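Local coordinates for chitin oligosaccharide binding protein NagB2 (Paenibacillus sp. FPU-7, PDB 7EHU), which binds the chitin oligosaccharides N,N'-diacetylchitobiose and N,N',N''-triacetylchitotriose, probably delivering them for uptake into the cell as an extracellular solute-binding protein, at residues W198-L203 with P250-L255; D234-L239 with Q405-G410; D116-L121 with G137-L142. All coordinates share one frame; numbering follows the deposited sequence.

Contact 1: residues W198-L203 with P250-L255; sequences WAINML and PNVLGL. With NAG (2-acetamido-2-deoxy-beta-D-glucopyranose), chain B.
Ile200 carries its whole side of this contact alone, meeting Val252 and Leu253, while Trp198, two residues before it on the same helix, lies against the bound sugar. The Ile200 side chain points at the 250-255 loop; CG1 lies beside the backbone N (chi1 -60°), and an extended second torsion (161°) carries CD1 toward the loop. Its CD1 comes to 4.2 Å from Leu253 CD2, the two side chains crossing at about a right angle. Lower on the branch, CG1 lies 4.4 Å from Val252 CG2. Both are loose, purely apolar touches. Val252 and Leu253 sit in a short 3-10 turn, and backbone bonds from Val252 to Gly192 and from Leu255 to Gly193 tie the loop back to the chain ahead of helix 197-212.

This helix belongs to the C-terminal lobe of the two-lobed solute-binding fold, and its start faces the sugar cleft. Trp198 has CG in the crowded position between the backbone N and the carbonyl carbon (chi1 77°), which presents one indole face to the acetamido group of the NAG. N2 sits 3.4 Å above the ring plane, offset toward the rim, and the methyl C8 lies over the pyrrole part, 3.5 Å from Trp198 NE1. Tyr257 meets the indole at an inclined angle, and Ser315 and Asp389 hydrogen-bond the NAG.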
ATOM      1  N   TRP A 198       3.078  -8.921   4.775  1.00  9.56           N
ATOM      2  CA  TRP A 198       2.243  -8.122   3.885  1.00  9.11           C
ATOM      3  C   TRP A 198       2.924  -7.910   2.532  1.00  8.73           C
ATOM      4  O   TRP A 198       2.245  -7.736   1.512  1.00  8.83           O
ATOM      5  CB  TRP A 198       1.912  -6.771   4.529  1.00  9.72           C
ATOM      6  CG  TRP A 198       3.031  -5.772   4.482  1.00  9.29           C
ATOM      7  CD1 TRP A 198       4.047  -5.625   5.388  1.00  9.55           C
ATOM      8  CD2 TRP A 198       3.273  -4.806   3.447  1.00  8.58           C
ATOM      9  NE1 TRP A 198       4.898  -4.631   4.978  1.00  9.88           N
ATOM     10  CE2 TRP A 198       4.443  -4.113   3.793  1.00  8.86           C
ATOM     11  CE3 TRP A 198       2.603  -4.462   2.255  1.00  9.32           C
ATOM     12  CZ2 TRP A 198       4.932  -3.076   3.021  1.00  9.58           C
ATOM     13  CZ3 TRP A 198       3.104  -3.454   1.494  1.00  9.35           C
ATOM     14  CH2 TRP A 198       4.261  -2.776   1.871  1.00  9.76           C
ATOM     15  N   ALA A 199       4.258  -7.898   2.502  1.00  9.09           N
ATOM     16  CA  ALA A 199       4.960  -7.698   1.233  1.00  9.30           C
ATOM     17  C   ALA A 199       4.758  -8.885   0.299  1.00  9.51           C
ATOM     18  O   ALA A 199       4.642  -8.709  -0.923  1.00  9.58           O
ATOM     19  CB  ALA A 199       6.440  -7.467   1.504  1.00  9.69           C
ATOM     20  N   ILE A 200       4.728 -10.100   0.854  1.00  9.67           N
ATOM     21  CA  ILE A 200       4.355 -11.273   0.067  1.00  9.98           C
ATOM     22  C   ILE A 200       2.916 -11.136  -0.402  1.00 10.34           C
ATOM     23  O   ILE A 200       2.578 -11.478  -1.539  1.00  9.79           O
ATOM     24  CB  ILE A 200       4.551 -12.562   0.880  1.00 10.68           C
ATOM     25  CG1 ILE A 200       6.006 -12.759   1.313  1.00 11.42           C
ATOM     26  CG2 ILE A 200       4.096 -13.780   0.064  1.00 12.12           C
ATOM     27  CD1 ILE A 200       6.160 -13.738   2.486  1.00 13.20           C
ATOM     28  N   ASN A 201       2.047 -10.638   0.474  1.00 10.14           N
ATOM     29  CA  ASN A 201       0.642 -10.510   0.124  1.00  9.89           C
ATOM     30  C   ASN A 201       0.383  -9.529  -1.007  1.00  9.45           C
ATOM     31  O   ASN A 201      -0.660  -9.632  -1.658  1.00  9.68           O
ATOM     32  CB  ASN A 201      -0.211 -10.169   1.345  1.00 10.19           C
ATOM     33  CG  ASN A 201      -0.454 -11.380   2.241  1.00 10.68           C
ATOM     34  OD1 ASN A 201      -0.338 -12.526   1.813  1.00 11.64           O
ATOM     35  ND2 ASN A 201      -0.822 -11.117   3.484  1.00 10.85           N
ATOM     36  N   MET A 202       1.284  -8.584  -1.270  1.00  8.90           N
ATOM     37  CA  MET A 202       1.092  -7.744  -2.456  1.00  8.98           C
ATOM     38  C   MET A 202       1.037  -8.617  -3.695  1.00  9.37           C
ATOM     39  O   MET A 202       0.126  -8.518  -4.524  1.00 10.07           O
ATOM     40  CB  MET A 202       2.255  -6.754  -2.583  1.00  8.64           C
ATOM     41  CG  MET A 202       2.217  -5.621  -1.567  1.00  9.30           C
ATOM     42  SD  MET A 202       3.303  -4.234  -2.035  1.00  8.76           S
ATOM     43  CE  MET A 202       4.884  -4.915  -1.498  1.00  9.83           C
ATOM     44  N   LEU A 203       2.015  -9.502  -3.822  1.00  9.46           N
ATOM     45  CA  LEU A 203       2.078 -10.399  -4.961  1.00 10.31           C
ATOM     46  C   LEU A 203       0.958 -11.417  -4.921  1.00 11.04           C
ATOM     47  O   LEU A 203       0.325 -11.689  -5.946  1.00 11.42           O
ATOM     48  CB  LEU A 203       3.444 -11.077  -4.975  1.00 11.55           C
ATOM     49  CG  LEU A 203       3.715 -12.010  -6.151  1.00 12.00           C
ATOM     50  CD1 LEU A 203       3.545 -11.300  -7.492  1.00 12.70           C
ATOM     51  CD2 LEU A 203       5.117 -12.604  -6.038  1.00 13.10           C
ATOM     52  N   PRO A 250      15.374 -16.788  -3.012  1.00 19.85           N
ATOM     53  CA  PRO A 250      15.326 -17.836  -1.977  1.00 21.05           C
ATOM     54  C   PRO A 250      15.468 -17.310  -0.579  1.00 21.62           C
ATOM     55  O   PRO A 250      15.125 -18.034   0.360  1.00 22.38           O
ATOM     56  CB  PRO A 250      16.510 -18.757  -2.322  1.00 22.82           C
ATOM     57  CG  PRO A 250      17.419 -17.931  -3.151  1.00 22.97           C
ATOM     58  CD  PRO A 250      16.486 -17.023  -3.952  1.00 21.02           C
ATOM     59  N   ASN A 251      15.989 -16.102  -0.374  1.00 21.25           N
ATOM     60  CA  ASN A 251      16.086 -15.590   0.982  1.00 22.92           C
ATOM     61  C   ASN A 251      14.948 -14.655   1.345  1.00 18.48           C
ATOM     62  O   ASN A 251      15.084 -13.873   2.291  1.00 19.63           O
ATOM     63  CB  ASN A 251      17.426 -14.923   1.235  1.00 28.49           C
ATOM     64  CG  ASN A 251      17.808 -14.924   2.710  1.00 32.60           C
ATOM     65  OD1 ASN A 251      17.349 -15.754   3.502  1.00 34.54           O
ATOM     66  ND2 ASN A 251      18.680 -13.997   3.076  1.00 34.70           N
ATOM     67  N   VAL A 252      13.809 -14.777   0.656  1.00 16.82           N
ATOM     68  CA  VAL A 252      12.638 -13.945   0.941  1.00 16.07           C
ATOM     69  C   VAL A 252      12.305 -13.919   2.430  1.00 15.43           C
ATOM     70  O   VAL A 252      11.987 -12.860   2.985  1.00 15.75           O
ATOM     71  CB  VAL A 252      11.443 -14.407   0.082  1.00 15.94           C
ATOM     72  CG1 VAL A 252      11.169 -15.896   0.259  1.00 16.76           C
ATOM     73  CG2 VAL A 252      10.185 -13.575   0.411  1.00 15.21           C
ATOM     74  N   LEU A 253      12.357 -15.073   3.102  1.00 16.29           N
ATOM     75  CA  LEU A 253      11.956 -15.114   4.507  1.00 16.97           C
ATOM     76  C   LEU A 253      13.051 -14.614   5.444  1.00 18.46           C
ATOM     77  O   LEU A 253      12.782 -14.430   6.637  1.00 19.42           O
ATOM     78  CB  LEU A 253      11.485 -16.520   4.916  1.00 18.04           C
ATOM     79  CG  LEU A 253      10.290 -17.077   4.139  1.00 19.45           C
ATOM     80  CD1 LEU A 253       9.914 -18.466   4.663  1.00 20.83           C
ATOM     81  CD2 LEU A 253       9.077 -16.147   4.216  1.00 19.25           C
ATOM     82  N   GLY A 254      14.248 -14.344   4.929  1.00 18.78           N
ATOM     83  CA  GLY A 254      15.333 -13.804   5.722  1.00 19.17           C
ATOM     84  C   GLY A 254      15.545 -12.316   5.544  1.00 17.92           C
ATOM     85  O   GLY A 254      16.508 -11.769   6.098  1.00 20.08           O
ATOM     86  N   LEU A 255      14.670 -11.643   4.795  1.00 15.42           N
ATOM     87  CA  LEU A 255      14.847 -10.240   4.461  1.00 14.82           C
ATOM     88  C   LEU A 255      13.623  -9.446   4.873  1.00 14.55           C
ATOM     89  O   LEU A 255      12.492  -9.909   4.706  1.00 17.17           O
ATOM     90  CB  LEU A 255      15.024 -10.087   2.953  1.00 15.03           C
ATOM     91  CG  LEU A 255      16.300 -10.710   2.395  1.00 16.35           C
ATOM     92  CD1 LEU A 255      16.196 -10.792   0.865  1.00 16.71           C
ATOM     93  CD2 LEU A 255      17.542  -9.926   2.788  1.00 17.75           C
TER
HETATM   94  C1  NAG B   3       0.695  -0.530   2.446  1.00  8.40           C
HETATM   95  C2  NAG B   3       0.181  -1.519   3.464  1.00  7.93           C
HETATM   96  C3  NAG B   3      -0.569  -2.659   2.778  1.00  7.72           C
HETATM   97  C4  NAG B   3      -1.661  -2.102   1.871  1.00  7.25           C
HETATM   98  C5  NAG B   3      -1.074  -1.083   0.900  1.00  7.50           C
HETATM   99  C6  NAG B   3      -2.116  -0.407   0.034  1.00  7.98           C
HETATM  100  C7  NAG B   3       1.329  -1.779   5.613  1.00 10.11           C
HETATM  101  C8  NAG B   3       2.481  -2.417   6.341  1.00 10.75           C
HETATM  102  N2  NAG B   3       1.246  -2.038   4.306  1.00  7.92           N
HETATM  103  O3  NAG B   3      -1.119  -3.498   3.787  1.00  8.76           O
HETATM  104  O4  NAG B   3      -2.276  -3.127   1.095  1.00  8.29           O
HETATM  105  O5  NAG B   3      -0.384  -0.064   1.641  1.00  7.91           O
HETATM  106  O6  NAG B   3      -3.075   0.295   0.811  1.00  8.62           O
HETATM  107  O7  NAG B   3       0.501  -1.071   6.188  1.00 12.22           O

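Contact 2: residues D234-L239 with Q405-G410; sequences DGFKRL and QELLGG
Leu407 reaches from its helix into the angle between Phe236 and Leu239, and it can be followed outward atom by atom. CB leaves the backbone aimed at the 234-239 helix. CG is anti to the backbone N (chi1 180°), and the next torsion sends CD2 straight on while CD1 turns off to one flank. CD2 is therefore the atom that does the touching. It lies 4.1 Å from Leu239 CD2, the two leucines crossing obliquely, and 3.9 Å from the backbone atom Phe236 O. The Phe236 ring adds its CD1, 4.3 Å from Leu407 CD2, on a slanting approach. The next residue, Leu408, starts out along the flank and brings CD2 to 4.3 Å from Leu239 CG.

The pairing is helix on helix, 230-244 against the C-terminal end of 394-408, within the C-terminal lobe of the solute-binding fold; helix 414-430 also covers Phe236 and Leu407. Gly410 ends the second helix in a Schellman motif, its positive phi of 82° accompanying two bonds back into the last turn. One of those is Gly410 N to Leu407 O at 3.1 Å, and Lys240 NZ also hydrogen-bonds this carbonyl, adding a polar link between the helices. Away from the interface, Arg238 pairs with Asp234 one turn earlier: NH2 donates to the syn lone pair of OD1 at 3.2 Å, nearly in the guanidinium plane. Trp170 makes a cation-pi contact with the same arginine.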
ATOM      1  N   ASP A 234      -5.904 -21.565  -6.983  1.00 18.01           N
ATOM      2  CA  ASP A 234      -4.996 -21.514  -8.126  1.00 18.30           C
ATOM      3  C   ASP A 234      -3.958 -20.404  -7.949  1.00 16.72           C
ATOM      4  O   ASP A 234      -2.772 -20.605  -8.233  1.00 17.01           O
ATOM      5  CB  ASP A 234      -5.802 -21.320  -9.417  1.00 21.00           C
ATOM      6  CG  ASP A 234      -4.929 -21.283 -10.666  1.00 24.97           C
ATOM      7  OD1 ASP A 234      -5.366 -20.729 -11.687  1.00 26.77           O
ATOM      8  OD2 ASP A 234      -3.835 -21.874 -10.652  1.00 28.23           O
ATOM      9  N   GLY A 235      -4.379 -19.239  -7.450  1.00 16.26           N
ATOM     10  CA  GLY A 235      -3.432 -18.155  -7.222  1.00 15.94           C
ATOM     11  C   GLY A 235      -2.342 -18.526  -6.233  1.00 14.88           C
ATOM     12  O   GLY A 235      -1.172 -18.178  -6.424  1.00 14.92           O
ATOM     13  N   PHE A 236      -2.706 -19.237  -5.164  1.00 15.21           N
ATOM     14  CA  PHE A 236      -1.716 -19.642  -4.175  1.00 15.17           C
ATOM     15  C   PHE A 236      -0.842 -20.759  -4.698  1.00 15.54           C
ATOM     16  O   PHE A 236       0.341 -20.821  -4.351  1.00 15.92           O
ATOM     17  CB  PHE A 236      -2.397 -20.008  -2.865  1.00 15.11           C
ATOM     18  CG  PHE A 236      -2.937 -18.814  -2.150  1.00 13.97           C
ATOM     19  CD1 PHE A 236      -2.090 -17.941  -1.489  1.00 13.75           C
ATOM     20  CD2 PHE A 236      -4.283 -18.516  -2.191  1.00 14.60           C
ATOM     21  CE1 PHE A 236      -2.585 -16.808  -0.849  1.00 14.47           C
ATOM     22  CE2 PHE A 236      -4.770 -17.390  -1.550  1.00 14.68           C
ATOM     23  CZ  PHE A 236      -3.917 -16.534  -0.883  1.00 14.93           C
ATOM     24  N   LYS A 237      -1.396 -21.634  -5.545  1.00 16.29           N
ATOM     25  CA  LYS A 237      -0.561 -22.612  -6.234  1.00 17.93           C
ATOM     26  C   LYS A 237       0.497 -21.932  -7.092  1.00 17.21           C
ATOM     27  O   LYS A 237       1.656 -22.356  -7.107  1.00 17.82           O
ATOM     28  CB  LYS A 237      -1.410 -23.580  -7.064  1.00 20.61           C
ATOM     29  CG  LYS A 237      -2.223 -24.530  -6.180  1.00 25.23           C
ATOM     30  CD  LYS A 237      -2.988 -25.612  -6.931  1.00 30.33           C
ATOM     31  CE  LYS A 237      -2.077 -26.197  -7.990  1.00 33.77           C
ATOM     32  NZ  LYS A 237      -2.478 -27.353  -8.791  1.00 36.30           N
ATOM     33  N   ARG A 238       0.123 -20.893  -7.825  1.00 16.76           N
ATOM     34  CA  ARG A 238       1.108 -20.184  -8.633  1.00 16.53           C
ATOM     35  C   ARG A 238       2.148 -19.470  -7.766  1.00 15.76           C
ATOM     36  O   ARG A 238       3.332 -19.436  -8.122  1.00 15.32           O
ATOM     37  CB  ARG A 238       0.402 -19.212  -9.577  1.00 17.01           C
ATOM     38  CG  ARG A 238      -0.391 -19.888 -10.702  1.00 18.15           C
ATOM     39  CD  ARG A 238      -1.302 -18.904 -11.392  1.00 18.98           C
ATOM     40  NE  ARG A 238      -2.314 -19.545 -12.226  1.00 19.51           N
ATOM     41  CZ  ARG A 238      -2.286 -19.660 -13.540  1.00 21.36           C
ATOM     42  NH1 ARG A 238      -1.300 -19.145 -14.262  1.00 22.00           N
ATOM     43  NH2 ARG A 238      -3.306 -20.249 -14.136  1.00 22.10           N
ATOM     44  N   LEU A 239       1.724 -18.859  -6.656  1.00 15.03           N
ATOM     45  CA  LEU A 239       2.681 -18.213  -5.759  1.00 14.89           C
ATOM     46  C   LEU A 239       3.714 -19.219  -5.279  1.00 16.05           C
ATOM     47  O   LEU A 239       4.920 -18.960  -5.309  1.00 16.42           O
ATOM     48  CB  LEU A 239       1.951 -17.620  -4.556  1.00 15.46           C
ATOM     49  CG  LEU A 239       2.799 -16.889  -3.512  1.00 15.65           C
ATOM     50  CD1 LEU A 239       3.494 -15.654  -4.073  1.00 16.48           C
ATOM     51  CD2 LEU A 239       1.932 -16.519  -2.326  1.00 15.51           C
ATOM     52  N   GLN A 405       3.867 -16.755   4.638  1.00 14.14           N
ATOM     53  CA  GLN A 405       5.228 -17.025   5.085  1.00 15.12           C
ATOM     54  C   GLN A 405       5.434 -18.524   5.267  1.00 16.48           C
ATOM     55  O   GLN A 405       6.462 -19.077   4.847  1.00 18.04           O
ATOM     56  CB  GLN A 405       5.505 -16.259   6.377  1.00 14.89           C
ATOM     57  CG  GLN A 405       5.689 -14.760   6.187  1.00 14.93           C
ATOM     58  CD  GLN A 405       5.826 -14.018   7.494  1.00 14.99           C
ATOM     59  OE1 GLN A 405       5.232 -14.392   8.505  1.00 16.10           O
ATOM     60  NE2 GLN A 405       6.629 -12.967   7.494  1.00 15.65           N
ATOM     61  N   GLU A 406       4.446 -19.202   5.860  1.00 17.15           N
ATOM     62  CA  GLU A 406       4.496 -20.653   6.016  1.00 18.22           C
ATOM     63  C   GLU A 406       4.467 -21.356   4.669  1.00 18.67           C
ATOM     64  O   GLU A 406       5.171 -22.350   4.478  1.00 19.62           O
ATOM     65  CB  GLU A 406       3.319 -21.098   6.885  1.00 19.66           C
ATOM     66  CG  GLU A 406       3.456 -20.643   8.316  1.00 20.70           C
ATOM     67  CD  GLU A 406       2.189 -20.808   9.139  1.00 23.41           C
ATOM     68  OE1 GLU A 406       2.163 -20.296  10.271  1.00 25.88           O
ATOM     69  OE2 GLU A 406       1.215 -21.405   8.649  1.00 25.13           O
ATOM     70  N   LEU A 407       3.652 -20.866   3.730  1.00 18.82           N
ATOM     71  CA  LEU A 407       3.634 -21.433   2.385  1.00 18.86           C
ATOM     72  C   LEU A 407       5.013 -21.356   1.741  1.00 19.09           C
ATOM     73  O   LEU A 407       5.510 -22.346   1.187  1.00 20.97           O
ATOM     74  CB  LEU A 407       2.608 -20.678   1.538  1.00 18.90           C
ATOM     75  CG  LEU A 407       2.441 -21.121   0.079  1.00 20.38           C
ATOM     76  CD1 LEU A 407       1.963 -22.545  -0.019  1.00 22.48           C
ATOM     77  CD2 LEU A 407       1.485 -20.208  -0.675  1.00 22.28           C
ATOM     78  N   LEU A 408       5.636 -20.170   1.773  1.00 19.07           N
ATOM     79  CA  LEU A 408       6.929 -20.014   1.116  1.00 20.20           C
ATOM     80  C   LEU A 408       8.013 -20.826   1.810  1.00 21.26           C
ATOM     81  O   LEU A 408       8.973 -21.253   1.161  1.00 22.86           O
ATOM     82  CB  LEU A 408       7.340 -18.538   1.028  1.00 20.17           C
ATOM     83  CG  LEU A 408       6.494 -17.599   0.160  1.00 19.93           C
ATOM     84  CD1 LEU A 408       7.249 -16.298  -0.155  1.00 20.02           C
ATOM     85  CD2 LEU A 408       6.050 -18.294  -1.101  1.00 21.39           C
ATOM     86  N   GLY A 409       7.861 -21.075   3.110  1.00 21.09           N
ATOM     87  CA  GLY A 409       8.755 -21.925   3.878  1.00 22.86           C
ATOM     88  C   GLY A 409       8.460 -23.410   3.838  1.00 24.17           C
ATOM     89  O   GLY A 409       9.190 -24.193   4.461  1.00 26.60           O
ATOM     90  N   GLY A 410       7.413 -23.833   3.128  1.00 24.22           N
ATOM     91  CA  GLY A 410       7.109 -25.245   2.962  1.00 25.63           C
ATOM     92  C   GLY A 410       6.364 -25.885   4.107  1.00 26.32           C
ATOM     93  O   GLY A 410       6.220 -27.113   4.128  1.00 27.16           O
TER

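Contact 3: residues D116-L121 with G137-L142; sequences DILKEL and GKIYGL
Leu118 receives the two residues of the 137-142 segment that cross to the helix, Ile139 and Leu142, one on each of its methyl groups at closest approach. The segment starts at Gly137, whose positive phi (83°) fits the turn joining the short strand 134-135 to strand 138-154. The Gly137 carbonyl accepts a hydrogen bond from Asn115 ND2, just ahead of the helical segment. After Lys138, the chain reaches Ile139, whose N-H goes to OD1 of the same asparagine, so one side-chain amide grips the turn and the start of the strand, at Gly137 O and Ile139 N. Ile139 points at the helix and holds CG1 beside the backbone N (chi1 -64°), which carries CD1 forward to 3.7 Å from Leu118 CD1. The two side chains meet at about a right angle.

Tyr140 belongs to the other side of the chain and packs on Thr102 and Ala106 of helix 100-107. Here the strand is interrupted: Tyr140 departs from extended geometry before Gly141 stretches out again. That break lets Leu142, three residues after Ile139, also face Leu118. The leucines slide past each other in opposite directions, with Leu142 CD2 3.9 Å from Leu118 CD2 and Leu142 CD1 4.0 Å from the same methyl. Leu142 is also touched by Ile336 of helix 326-339, and the Leu142 backbone is hydrogen-bonded to Tyr318 of strand 309-320, so the contact joins helix 115-121 to the sheet of the N-terminal lobe.

Across the two segments everything is methyl on methyl, without a hydrogen bond. Leu118, Leu142 and Ile139 supply the apolar packing, both leucines buried. Methyl contacts have little directional preference, so the register is probably set partly by the Asn115 bonds and the backbone bond of Ile139 to Leu114.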
ATOM      1  N   ASP A 116     -18.378  18.262   7.606  1.00 12.13           N
ATOM      2  CA  ASP A 116     -18.522  19.696   7.839  1.00 13.15           C
ATOM      3  C   ASP A 116     -17.174  20.401   7.766  1.00 12.37           C
ATOM      4  O   ASP A 116     -17.080  21.520   7.247  1.00 12.91           O
ATOM      5  CB  ASP A 116     -19.189  19.943   9.194  1.00 16.50           C
ATOM      6  CG  ASP A 116     -20.708  19.932   9.115  1.00 20.55           C
ATOM      7  OD1 ASP A 116     -21.262  19.714   8.009  1.00 22.56           O
ATOM      8  OD2 ASP A 116     -21.358  20.158  10.170  1.00 22.03           O
ATOM      9  N   ILE A 117     -16.126  19.768   8.292  1.00 12.05           N
ATOM     10  CA  ILE A 117     -14.799  20.357   8.195  1.00 11.88           C
ATOM     11  C   ILE A 117     -14.400  20.534   6.742  1.00 11.97           C
ATOM     12  O   ILE A 117     -13.841  21.571   6.357  1.00 12.43           O
ATOM     13  CB  ILE A 117     -13.775  19.504   8.964  1.00 13.44           C
ATOM     14  CG1 ILE A 117     -14.006  19.668  10.459  1.00 14.99           C
ATOM     15  CG2 ILE A 117     -12.339  19.876   8.562  1.00 14.21           C
ATOM     16  CD1 ILE A 117     -13.455  18.526  11.282  1.00 15.81           C
ATOM     17  N   LEU A 118     -14.673  19.528   5.910  1.00 11.88           N
ATOM     18  CA  LEU A 118     -14.303  19.651   4.509  1.00 12.28           C
ATOM     19  C   LEU A 118     -15.046  20.794   3.833  1.00 12.71           C
ATOM     20  O   LEU A 118     -14.462  21.531   3.024  1.00 13.32           O
ATOM     21  CB  LEU A 118     -14.546  18.345   3.761  1.00 13.30           C
ATOM     22  CG  LEU A 118     -13.656  17.171   4.182  1.00 14.76           C
ATOM     23  CD1 LEU A 118     -13.992  15.962   3.337  1.00 17.08           C
ATOM     24  CD2 LEU A 118     -12.172  17.479   4.082  1.00 16.39           C
ATOM     25  N   LYS A 119     -16.338  20.955   4.138  1.00 13.23           N
ATOM     26  CA  LYS A 119     -17.079  22.110   3.633  1.00 13.65           C
ATOM     27  C   LYS A 119     -16.442  23.418   4.098  1.00 12.47           C
ATOM     28  O   LYS A 119     -16.248  24.351   3.312  1.00 13.83           O
ATOM     29  CB  LYS A 119     -18.547  22.020   4.080  1.00 15.87           C
ATOM     30  CG  LYS A 119     -19.472  23.027   3.411  1.00 21.25           C
ATOM     31  CD  LYS A 119     -20.853  23.083   4.066  1.00 25.37           C
ATOM     32  CE  LYS A 119     -21.431  24.529   4.030  1.00 28.81           C
ATOM     33  NZ  LYS A 119     -22.616  24.714   4.904  1.00 30.98           N
ATOM     34  N   GLU A 120     -16.098  23.501   5.382  1.00 13.07           N
ATOM     35  CA  GLU A 120     -15.477  24.714   5.917  1.00 13.74           C
ATOM     36  C   GLU A 120     -14.181  25.048   5.187  1.00 12.75           C
ATOM     37  O   GLU A 120     -13.894  26.220   4.937  1.00 13.90           O
ATOM     38  CB  GLU A 120     -15.187  24.534   7.409  1.00 16.64           C
ATOM     39  CG  GLU A 120     -14.555  25.761   8.070  1.00 19.69           C
ATOM     40  CD  GLU A 120     -14.487  25.665   9.588  1.00 23.14           C
ATOM     41  OE1 GLU A 120     -15.397  25.076  10.208  1.00 26.05           O
ATOM     42  OE2 GLU A 120     -13.512  26.189  10.157  1.00 25.33           O
ATOM     43  N   LEU A 121     -13.377  24.041   4.867  1.00 11.52           N
ATOM     44  CA  LEU A 121     -12.052  24.236   4.296  1.00 11.63           C
ATOM     45  C   LEU A 121     -12.046  24.242   2.768  1.00 11.79           C
ATOM     46  O   LEU A 121     -10.977  24.357   2.170  1.00 12.66           O
ATOM     47  CB  LEU A 121     -11.107  23.147   4.803  1.00 11.48           C
ATOM     48  CG  LEU A 121     -10.863  23.148   6.308  1.00 12.83           C
ATOM     49  CD1 LEU A 121      -9.914  22.008   6.681  1.00 12.99           C
ATOM     50  CD2 LEU A 121     -10.329  24.475   6.802  1.00 14.97           C
ATOM     51  N   GLY A 137     -21.994   7.420   4.565  1.00 18.13           N
ATOM     52  CA  GLY A 137     -21.984   8.780   4.064  1.00 17.79           C
ATOM     53  C   GLY A 137     -21.053   9.756   4.762  1.00 16.51           C
ATOM     54  O   GLY A 137     -20.869  10.870   4.263  1.00 19.47           O
ATOM     55  N   LYS A 138     -20.405   9.387   5.861  1.00 14.59           N
ATOM     56  CA  LYS A 138     -19.650  10.386   6.623  1.00 13.11           C
ATOM     57  C   LYS A 138     -18.194   9.962   6.329  1.00 12.13           C
ATOM     58  O   LYS A 138     -17.875   8.757   6.179  1.00 11.94           O
ATOM     59  CB  LYS A 138     -19.879  10.016   8.034  1.00 15.70           C
ATOM     60  CG  LYS A 138     -21.406  10.166   8.477  1.00 21.69           C
ATOM     61  CD  LYS A 138     -21.643   9.884   9.988  1.00 26.38           C
ATOM     62  CE  LYS A 138     -21.370   8.367   9.429  1.00 29.29           C
ATOM     63  NZ  LYS A 138     -21.264   7.099  10.085  1.00 28.14           N
ATOM     64  N   ILE A 139     -17.334  10.952   6.222  1.00 10.89           N
ATOM     65  CA  ILE A 139     -15.947  10.779   5.834  1.00 10.51           C
ATOM     66  C   ILE A 139     -15.117  10.755   7.108  1.00  9.59           C
ATOM     67  O   ILE A 139     -15.212  11.674   7.924  1.00 10.38           O
ATOM     68  CB  ILE A 139     -15.531  11.930   4.905  1.00 11.03           C
ATOM     69  CG1 ILE A 139     -16.331  11.885   3.588  1.00 13.03           C
ATOM     70  CG2 ILE A 139     -14.041  11.887   4.632  1.00 11.03           C
ATOM     71  CD1 ILE A 139     -16.526  13.234   2.933  1.00 15.11           C
ATOM     72  N   TYR A 140     -14.274   9.734   7.258  1.00  8.93           N
ATOM     73  CA  TYR A 140     -13.538   9.517   8.499  1.00  8.53           C
ATOM     74  C   TYR A 140     -12.024   9.531   8.330  1.00  8.57           C
ATOM     75  O   TYR A 140     -11.300   9.233   9.279  1.00  9.13           O
ATOM     76  CB  TYR A 140     -13.984   8.204   9.138  1.00  9.75           C
ATOM     77  CG  TYR A 140     -15.384   8.256   9.692  1.00 10.10           C
ATOM     78  CD1 TYR A 140     -15.669   8.952  10.867  1.00  9.74           C
ATOM     79  CD2 TYR A 140     -16.428   7.602   9.046  1.00 10.75           C
ATOM     80  CE1 TYR A 140     -16.958   8.988  11.391  1.00 10.97           C
ATOM     81  CE2 TYR A 140     -17.712   7.627   9.553  1.00 12.72           C
ATOM     82  CZ  TYR A 140     -17.967   8.309  10.737  1.00 11.78           C
ATOM     83  OH  TYR A 140     -19.257   8.327  11.214  1.00 14.26           O
ATOM     84  N   GLY A 141     -11.524   9.904   7.168  1.00  8.77           N
ATOM     85  CA  GLY A 141     -10.094  10.075   6.965  1.00  9.28           C
ATOM     86  C   GLY A 141      -9.861  10.623   5.576  1.00  8.07           C
ATOM     87  O   GLY A 141     -10.778  10.657   4.752  1.00  9.33           O
ATOM     88  N   LEU A 142      -8.618  11.034   5.322  1.00  8.34           N
ATOM     89  CA  LEU A 142      -8.283  11.733   4.084  1.00  8.41           C
ATOM     90  C   LEU A 142      -7.029  11.105   3.492  1.00  8.53           C
ATOM     91  O   LEU A 142      -5.955  11.173   4.108  1.00  8.67           O
ATOM     92  CB  LEU A 142      -8.076  13.230   4.304  1.00  9.39           C
ATOM     93  CG  LEU A 142      -9.306  13.929   4.864  1.00  9.98           C
ATOM     94  CD1 LEU A 142      -8.974  15.358   5.255  1.00 11.27           C
ATOM     95  CD2 LEU A 142     -10.494  13.931   3.903  1.00 11.42           C
TER

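From the N terminus, contact 3 comes first: a 15-residue link with the short strand 134-135 joins 116-121 to 137-142, closed before the other contacts begin. The chain then enters the C-terminal lobe, where contact 1 opens at 198-203. Contact 2 opens at 234-239 before contact 1 closes at 250-255, so the two cross; contact 2 closes only at 405-410, after the chain has revisited the sheet. They meet directly, Ile200 CD1 lying 3.8 Å from Leu408 CD1; this touch links helix 197-212 to 394-408, while contact 2 draws in helix 230-244 and contact 1 the 250-255 loop. Contact 3 is on the opposite side of the chain's centre, its centre about 37 Å from that of contact 1.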